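Local coordinates for protein nsp9 (Porcine coronavirus HKU15, PDB 5YM6) that binds nucleic acid, more tightly as a dimer, and probably serves the coronavirus replication machinery through an open beta-barrel with a C-terminal helix, at residues K37-I42 against K50-L55; L84-N89 against G96-H101. All coordinates share one frame; numbering follows the deposited sequence.

Contact 1 closes before contact 2 opens along the chain, and their centres lie about 11 Å apart in the same small barrel. Contact 1 pairs residues 37-42 with 50-55 across the barrel interior; contact 2 packs residues 84-89 against helix 92-105 on the outside. Strand 36-44 is common ground: Ile42 O and Val40 O probably accept hydrogen bonds from Tyr85 N (2.8 Å) and Ile87 N (2.9 Å), and Val40 CG1 meets Val98 CG2 of the helix at 3.5 Å. The wall that closes the interior thus also seats the helix, which lies at the interface with the second subunit, in a protein whose dimerization strengthens nucleic acid binding.

Contact 1. Residues K37-I42 against K50-L55; sequences KILVAI and KTVTCL
The interior of the nsp9 beta-barrel is closed here by two strands that face each other across the curled sheet, with Leu39 and Ile42 on one wall meeting Val52 and Cys54 on the other. The segments run nearly antiparallel, at 169°, and their axes come no closer than 8.8 Å, too far for a backbone ladder; apolar side chains fill the gap. Leu39 and Val52 meet end on, methyl to methyl, Leu39 CD2 ending 3.9 Å from Val52 CG1. The same CD2 methyl also approaches Cys54 CB, at 4.3 Å, so this one branch of the leucine bridges two successive inward residues of the opposing strand. Trans placement of Leu39 CG relative to its backbone N (chi1 176°) carries the leucine across to them. Val52 forks in turn: its other methyl, CG2, lies 4.2 Å from Ile42 CG2, where the two side chains run alongside each other, pointing opposite ways. Leu39 and Ile42 are three residues apart yet both point inward, which a regular strand would not allow; a classic beta bulge, with Val40 and Ala41 both opposite Phe29, supplies the extra residue. At the exposed end a water joins the walls, accepting from Lys37 NZ at 2.9 Å and donating to Leu55 O at 3.2 Å, while the middle of the contact is buried. Strands 8-18 and 23-33 lie between the two strands in sheet order. Leu39 also rests on Ser28 and Tyr30 of strand 23-33, Cys54 touches Thr61 of strand 60-64, and Leu65 packs against both Ile42 and Val52, while strand 82-86 borders strand 36-44 on its other side.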
ATOM      1  N   LYS B  37      -0.606  15.803   4.183  1.00 29.83           N
ATOM      2  CA  LYS B  37      -0.482  14.550   4.927  1.00 27.51           C
ATOM      3  C   LYS B  37      -1.808  14.121   5.540  1.00 23.78           C
ATOM      4  O   LYS B  37      -2.681  14.950   5.827  1.00 27.43           O
ATOM      5  CB  LYS B  37       0.591  14.669   6.024  1.00 27.48           C
ATOM      6  CG  LYS B  37       0.227  15.544   7.197  1.00 27.78           C
ATOM      7  CD  LYS B  37       1.289  15.429   8.301  1.00 27.66           C
ATOM      8  CE  LYS B  37       0.755  15.936   9.634  1.00 28.56           C
ATOM      9  NZ  LYS B  37       0.549  17.422   9.646  1.00 30.99           N
ATOM     10  N   ILE B  38      -1.961  12.812   5.748  1.00 25.71           N
ATOM     11  CA  ILE B  38      -3.162  12.286   6.386  1.00 24.15           C
ATOM     12  C   ILE B  38      -2.755  11.208   7.402  1.00 21.33           C
ATOM     13  O   ILE B  38      -1.914  10.366   7.111  1.00 20.50           O
ATOM     14  CB  ILE B  38      -4.166  11.711   5.347  1.00 26.36           C
ATOM     15  CG1 ILE B  38      -5.339  11.017   6.049  1.00 33.08           C
ATOM     16  CG2 ILE B  38      -3.474  10.774   4.391  1.00 27.32           C
ATOM     17  CD1 ILE B  38      -6.552  10.751   5.132  1.00 36.21           C
ATOM     18  N   LEU B  39      -3.317  11.264   8.602  1.00 24.85           N
ATOM     19  CA  LEU B  39      -3.023  10.233   9.602  1.00 21.10           C
ATOM     20  C   LEU B  39      -3.760   8.950   9.238  1.00 20.88           C
ATOM     21  O   LEU B  39      -4.983   8.941   9.153  1.00 24.75           O
ATOM     22  CB  LEU B  39      -3.421  10.703  10.999  1.00 21.45           C
ATOM     23  CG  LEU B  39      -3.244   9.648  12.098  1.00 21.08           C
ATOM     24  CD1 LEU B  39      -1.781   9.322  12.197  1.00 20.42           C
ATOM     25  CD2 LEU B  39      -3.811  10.132  13.424  1.00 26.31           C
ATOM     26  N   VAL B  40      -3.013   7.875   9.023  1.00 18.07           N
ATOM     27  CA  VAL B  40      -3.600   6.608   8.565  1.00 18.81           C
ATOM     28  C   VAL B  40      -3.643   5.521   9.633  1.00 20.46           C
ATOM     29  O   VAL B  40      -4.611   4.757   9.713  1.00 20.53           O
ATOM     30  CB  VAL B  40      -2.833   6.084   7.336  1.00 20.34           C
ATOM     31  CG1 VAL B  40      -3.304   4.670   6.964  1.00 21.87           C
ATOM     32  CG2 VAL B  40      -3.027   7.055   6.176  1.00 28.56           C
ATOM     33  N   ALA B  41      -2.600   5.445  10.455  1.00 17.74           N
ATOM     34  CA  ALA B  41      -2.512   4.387  11.467  1.00 18.13           C
ATOM     35  C   ALA B  41      -1.639   4.771  12.648  1.00 19.41           C
ATOM     36  O   ALA B  41      -0.805   5.679  12.552  1.00 19.38           O
ATOM     37  CB  ALA B  41      -1.980   3.094  10.828  1.00 18.69           C
ATOM     38  N   ILE B  42      -1.819   4.062  13.768  1.00 20.63           N
ATOM     39  CA  ILE B  42      -0.897   4.187  14.887  1.00 16.82           C
ATOM     40  C   ILE B  42      -0.494   2.799  15.345  1.00 20.37           C
ATOM     41  O   ILE B  42      -1.227   1.833  15.107  1.00 17.78           O
ATOM     42  CB  ILE B  42      -1.512   4.961  16.053  1.00 18.73           C
ATOM     43  CG1 ILE B  42      -2.745   4.230  16.596  1.00 18.64           C
ATOM     44  CG2 ILE B  42      -1.868   6.383  15.599  1.00 17.70           C
ATOM     45  CD1 ILE B  42      -3.202   4.721  17.950  1.00 23.07           C
ATOM     46  N   LYS B  50      -8.750   3.573  21.974  1.00 24.33           N
ATOM     47  CA  LYS B  50     -10.032   3.855  21.351  1.00 25.54           C
ATOM     48  C   LYS B  50      -9.982   5.039  20.388  1.00 21.03           C
ATOM     49  O   LYS B  50     -10.608   5.010  19.326  1.00 24.45           O
ATOM     50  CB  LYS B  50     -11.089   4.109  22.429  1.00 27.20           C
ATOM     51  CG  LYS B  50     -12.469   4.430  21.876  1.00 35.22           C
ATOM     52  CD  LYS B  50     -13.459   4.711  22.991  1.00 39.76           C
ATOM     53  CE  LYS B  50     -14.791   5.198  22.436  1.00 39.46           C
ATOM     54  NZ  LYS B  50     -15.724   5.535  23.547  1.00 43.80           N
ATOM     55  N   THR B  51      -9.263   6.089  20.756  1.00 22.13           N
ATOM     56  CA  THR B  51      -9.198   7.274  19.912  1.00 21.52           C
ATOM     57  C   THR B  51      -7.784   7.807  19.829  1.00 24.85           C
ATOM     58  O   THR B  51      -6.919   7.453  20.636  1.00 21.91           O
ATOM     59  CB  THR B  51     -10.137   8.417  20.408  1.00 26.16           C
ATOM     60  OG1 THR B  51      -9.718   8.886  21.700  1.00 26.99           O
ATOM     61  CG2 THR B  51     -11.582   7.954  20.471  1.00 28.13           C
ATOM     62  N   VAL B  52      -7.552   8.660  18.842  1.00 22.35           N
ATOM     63  CA  VAL B  52      -6.264   9.326  18.724  1.00 22.48           C
ATOM     64  C   VAL B  52      -6.520  10.791  18.409  1.00 27.68           C
ATOM     65  O   VAL B  52      -7.449  11.136  17.672  1.00 26.78           O
ATOM     66  CB  VAL B  52      -5.368   8.669  17.665  1.00 21.67           C
ATOM     67  CG1 VAL B  52      -6.025   8.723  16.272  1.00 20.66           C
ATOM     68  CG2 VAL B  52      -3.999   9.325  17.642  1.00 22.72           C
ATOM     69  N   THR B  53      -5.732  11.654  19.025  1.00 27.10           N
ATOM     70  CA  THR B  53      -5.879  13.080  18.789  1.00 32.48           C
ATOM     71  C   THR B  53      -4.949  13.517  17.679  1.00 31.47           C
ATOM     72  O   THR B  53      -3.755  13.241  17.704  1.00 31.98           O
ATOM     73  CB  THR B  53      -5.599  13.889  20.057  1.00 33.58           C
ATOM     74  OG1 THR B  53      -6.613  13.592  21.020  1.00 32.43           O
ATOM     75  CG2 THR B  53      -5.623  15.376  19.748  1.00 39.19           C
ATOM     76  N   CYS B  54      -5.525  14.210  16.709  1.00 37.93           N
ATOM     77  CA  CYS B  54      -4.806  14.643  15.530  1.00 44.02           C
ATOM     78  C   CYS B  54      -4.832  16.165  15.467  1.00 44.48           C
ATOM     79  O   CYS B  54      -5.751  16.796  15.984  1.00 46.43           O
ATOM     80  CB  CYS B  54      -5.437  14.019  14.284  1.00 39.64           C
ATOM     81  SG  CYS B  54      -4.754  14.543  12.727  1.00 57.44           S
ATOM     82  N   LEU B  55      -3.808  16.757  14.872  1.00 44.83           N
ATOM     83  CA  LEU B  55      -3.843  18.190  14.616  1.00 49.20           C
ATOM     84  C   LEU B  55      -3.951  18.432  13.123  1.00 50.64           C
ATOM     85  O   LEU B  55      -3.056  18.064  12.361  1.00 45.37           O
ATOM     86  CB  LEU B  55      -2.618  18.888  15.203  1.00 43.94           C
ATOM     87  CG  LEU B  55      -2.816  19.378  16.639  1.00 51.64           C
ATOM     88  CD1 LEU B  55      -3.103  18.237  17.624  1.00 49.33           C
ATOM     89  CD2 LEU B  55      -1.597  20.170  17.082  1.00 54.55           C
TER
HETATM   90  O   HOH W   1       0.110  17.939  12.437  1.00 37.28           O

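Contact 2. Residues L84-N89 against G96-H101; sequences LYFIQN and GMVIGH
Tyr85 OH is gripped by two backbone groups, Lys46 O and Leu49 N, which pin the tyrosine on one side of strand 82-86 while its neighbours Leu84 and Phe86 send their side chains to Val98 and Ile99 of the C-terminal helix on the other. This is strand-on-helix packing characteristic of the nsp9 fold, in which a single helix lies against the beta-barrel. Strand and helix run nearly antiparallel, at 165°, with axes 11.0 Å apart, a gap spanned largely by the Phe86 ring. Phe86 meets the helix with the edge of its ring rather than a face. CE1 lies 4.1 Å from Val98 CB, near the ring plane, with the valine lying alongside the ring and pointing the other way. Leu84, which like Phe86 also packs on Ala41, adds a looser touch, its CD1 methyl 4.5 Å from Val98 CG1. A chi1 of 171° places Val98 CG1 across from its own backbone N and turns this methyl toward the strand. Gly96 and Gly100 form the GxxxG motif known from coronavirus nsp9 helices, and Gly100 N is bonded to Gly96 O at 3.0 Å within the turn. The helix is shared with the second subunit: Met97 packs on Gly96 of that subunit and Ile99 on its Met97, so Ile99 links the barrel wall to the dimer interface. The Ile99 side chain runs roughly perpendicular to that of Phe86, and there the methylene CG1 of Ile99 sits in the plane of the phenyl ring, 3.9 Å from Phe86 CZ.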
ATOM      1  N   LEU B  84      -1.358  -2.638  15.788  1.00 22.15           N
ATOM      2  CA  LEU B  84      -1.574  -1.674  14.720  1.00 22.46           C
ATOM      3  C   LEU B  84      -3.048  -1.304  14.690  1.00 21.73           C
ATOM      4  O   LEU B  84      -3.922  -2.194  14.676  1.00 23.46           O
ATOM      5  CB  LEU B  84      -1.139  -2.263  13.367  1.00 22.45           C
ATOM      6  CG  LEU B  84      -1.492  -1.478  12.097  1.00 24.42           C
ATOM      7  CD1 LEU B  84      -0.643  -0.243  11.981  1.00 23.71           C
ATOM      8  CD2 LEU B  84      -1.316  -2.347  10.841  1.00 29.78           C
ATOM      9  N   TYR B  85      -3.331  -0.004  14.705  1.00 20.74           N
ATOM     10  CA  TYR B  85      -4.704   0.482  14.631  1.00 17.38           C
ATOM     11  C   TYR B  85      -4.828   1.396  13.434  1.00 19.92           C
ATOM     12  O   TYR B  85      -4.103   2.392  13.359  1.00 18.45           O
ATOM     13  CB  TYR B  85      -5.106   1.302  15.853  1.00 18.75           C
ATOM     14  CG  TYR B  85      -5.012   0.672  17.221  1.00 20.18           C
ATOM     15  CD1 TYR B  85      -3.786   0.529  17.860  1.00 19.00           C
ATOM     16  CD2 TYR B  85      -6.162   0.311  17.907  1.00 17.76           C
ATOM     17  CE1 TYR B  85      -3.709  -0.011  19.138  1.00 21.42           C
ATOM     18  CE2 TYR B  85      -6.090  -0.212  19.186  1.00 22.54           C
ATOM     19  CZ  TYR B  85      -4.862  -0.374  19.788  1.00 21.81           C
ATOM     20  OH  TYR B  85      -4.791  -0.897  21.057  1.00 24.80           O
ATOM     21  N   PHE B  86      -5.739   1.085  12.514  1.00 17.32           N
ATOM     22  CA  PHE B  86      -6.041   2.020  11.449  1.00 19.12           C
ATOM     23  C   PHE B  86      -7.056   3.033  11.934  1.00 16.89           C
ATOM     24  O   PHE B  86      -7.901   2.735  12.781  1.00 21.44           O
ATOM     25  CB  PHE B  86      -6.566   1.303  10.206  1.00 17.92           C
ATOM     26  CG  PHE B  86      -5.499   0.595   9.445  1.00 18.91           C
ATOM     27  CD1 PHE B  86      -4.545   1.317   8.756  1.00 22.54           C
ATOM     28  CD2 PHE B  86      -5.427  -0.782   9.450  1.00 29.89           C
ATOM     29  CE1 PHE B  86      -3.543   0.678   8.059  1.00 25.43           C
ATOM     30  CE2 PHE B  86      -4.431  -1.428   8.748  1.00 32.55           C
ATOM     31  CZ  PHE B  86      -3.491  -0.691   8.057  1.00 26.85           C
ATOM     32  N   ILE B  87      -6.946   4.244  11.411  1.00 18.22           N
ATOM     33  CA  ILE B  87      -7.903   5.296  11.730  1.00 20.50           C
ATOM     34  C   ILE B  87      -9.213   4.960  10.999  1.00 20.24           C
ATOM     35  O   ILE B  87      -9.183   4.495   9.862  1.00 21.92           O
ATOM     36  CB  ILE B  87      -7.361   6.689  11.326  1.00 23.24           C
ATOM     37  CG1 ILE B  87      -6.528   7.294  12.475  1.00 22.16           C
ATOM     38  CG2 ILE B  87      -8.497   7.656  11.018  1.00 22.81           C
ATOM     39  CD1 ILE B  87      -5.325   6.490  12.871  1.00 24.53           C
ATOM     40  N   GLN B  88     -10.346   5.173  11.661  1.00 19.12           N
ATOM     41  CA  GLN B  88     -11.632   4.765  11.103  1.00 22.32           C
ATOM     42  C   GLN B  88     -11.873   5.422   9.743  1.00 22.52           C
ATOM     43  O   GLN B  88     -11.595   6.610   9.566  1.00 21.23           O
ATOM     44  CB  GLN B  88     -12.778   5.087  12.061  1.00 21.28           C
ATOM     45  CG  GLN B  88     -14.116   4.565  11.530  1.00 25.41           C
ATOM     46  CD  GLN B  88     -15.252   4.681  12.522  1.00 28.12           C
ATOM     47  OE1 GLN B  88     -15.287   5.597  13.339  1.00 35.07           O
ATOM     48  NE2 GLN B  88     -16.197   3.744  12.449  1.00 33.99           N
ATOM     49  N   ASN B  89     -12.348   4.612   8.798  1.00 22.68           N
ATOM     50  CA  ASN B  89     -12.749   5.052   7.455  1.00 27.30           C
ATOM     51  C   ASN B  89     -11.599   5.440   6.540  1.00 25.57           C
ATOM     52  O   ASN B  89     -11.808   6.005   5.471  1.00 26.69           O
ATOM     53  CB  ASN B  89     -13.733   6.221   7.554  1.00 27.16           C
ATOM     54  CG  ASN B  89     -15.049   5.807   8.149  1.00 30.45           C
ATOM     55  OD1 ASN B  89     -15.514   4.684   7.933  1.00 33.51           O
ATOM     56  ND2 ASN B  89     -15.660   6.702   8.910  1.00 32.86           N
ATOM     57  N   GLY B  96      -2.985   0.008   2.392  1.00 24.38           N
ATOM     58  CA  GLY B  96      -1.934  -0.684   1.658  1.00 23.59           C
ATOM     59  C   GLY B  96      -0.586   0.000   1.795  1.00 24.07           C
ATOM     60  O   GLY B  96       0.429  -0.661   1.958  1.00 22.39           O
ATOM     61  N   MET B  97      -0.575   1.322   1.704  1.00 19.93           N
ATOM     62  CA  MET B  97       0.664   2.084   1.882  1.00 24.69           C
ATOM     63  C   MET B  97       1.346   1.773   3.224  1.00 26.74           C
ATOM     64  O   MET B  97       2.557   1.538   3.293  1.00 28.11           O
ATOM     65  CB  MET B  97       0.380   3.587   1.798  1.00 22.01           C
ATOM     66  CG  MET B  97       0.091   4.124   0.408  1.00 26.84           C
ATOM     67  SD  MET B  97       1.541   4.126  -0.645  1.00 25.17           S
ATOM     68  CE  MET B  97       2.622   5.287   0.197  1.00 32.44           C
ATOM     69  N   VAL B  98       0.557   1.772   4.289  1.00 25.95           N
ATOM     70  CA  VAL B  98       1.099   1.547   5.635  1.00 24.43           C
ATOM     71  C   VAL B  98       1.488   0.088   5.854  1.00 28.08           C
ATOM     72  O   VAL B  98       2.545  -0.199   6.417  1.00 27.91           O
ATOM     73  CB  VAL B  98       0.098   2.009   6.700  1.00 27.90           C
ATOM     74  CG1 VAL B  98       0.540   1.587   8.101  1.00 25.57           C
ATOM     75  CG2 VAL B  98      -0.049   3.505   6.626  1.00 26.65           C
ATOM     76  N   ILE B  99       0.673  -0.845   5.371  1.00 23.92           N
ATOM     77  CA  ILE B  99       1.021  -2.263   5.497  1.00 27.10           C
ATOM     78  C   ILE B  99       2.332  -2.563   4.769  1.00 30.24           C
ATOM     79  O   ILE B  99       3.170  -3.311   5.278  1.00 31.44           O
ATOM     80  CB  ILE B  99      -0.098  -3.167   4.959  1.00 26.40           C
ATOM     81  CG1 ILE B  99      -1.323  -3.068   5.871  1.00 28.34           C
ATOM     82  CG2 ILE B  99       0.355  -4.620   4.881  1.00 31.76           C
ATOM     83  CD1 ILE B  99      -2.517  -3.849   5.381  1.00 34.89           C
ATOM     84  N   GLY B 100       2.514  -1.969   3.591  1.00 26.95           N
ATOM     85  CA  GLY B 100       3.746  -2.152   2.844  1.00 29.84           C
ATOM     86  C   GLY B 100       4.949  -1.619   3.603  1.00 35.48           C
ATOM     87  O   GLY B 100       6.017  -2.238   3.625  1.00 33.94           O
ATOM     88  N   HIS B 101       4.768  -0.466   4.235  1.00 33.04           N
ATOM     89  CA  HIS B 101       5.851   0.185   4.955  1.00 32.76           C
ATOM     90  C   HIS B 101       6.270  -0.651   6.156  1.00 33.98           C
ATOM     91  O   HIS B 101       7.461  -0.886   6.371  1.00 37.29           O
ATOM     92  CB  HIS B 101       5.425   1.595   5.389  1.00 31.63           C
ATOM     93  CG  HIS B 101       6.517   2.388   6.038  1.00 35.49           C
ATOM     94  ND1 HIS B 101       7.354   3.222   5.322  1.00 33.24           N
ATOM     95  CD2 HIS B 101       6.899   2.491   7.330  1.00 34.66           C
ATOM     96  CE1 HIS B 101       8.207   3.798   6.154  1.00 38.51           C
ATOM     97  NE2 HIS B 101       7.954   3.367   7.376  1.00 37.66           N
TER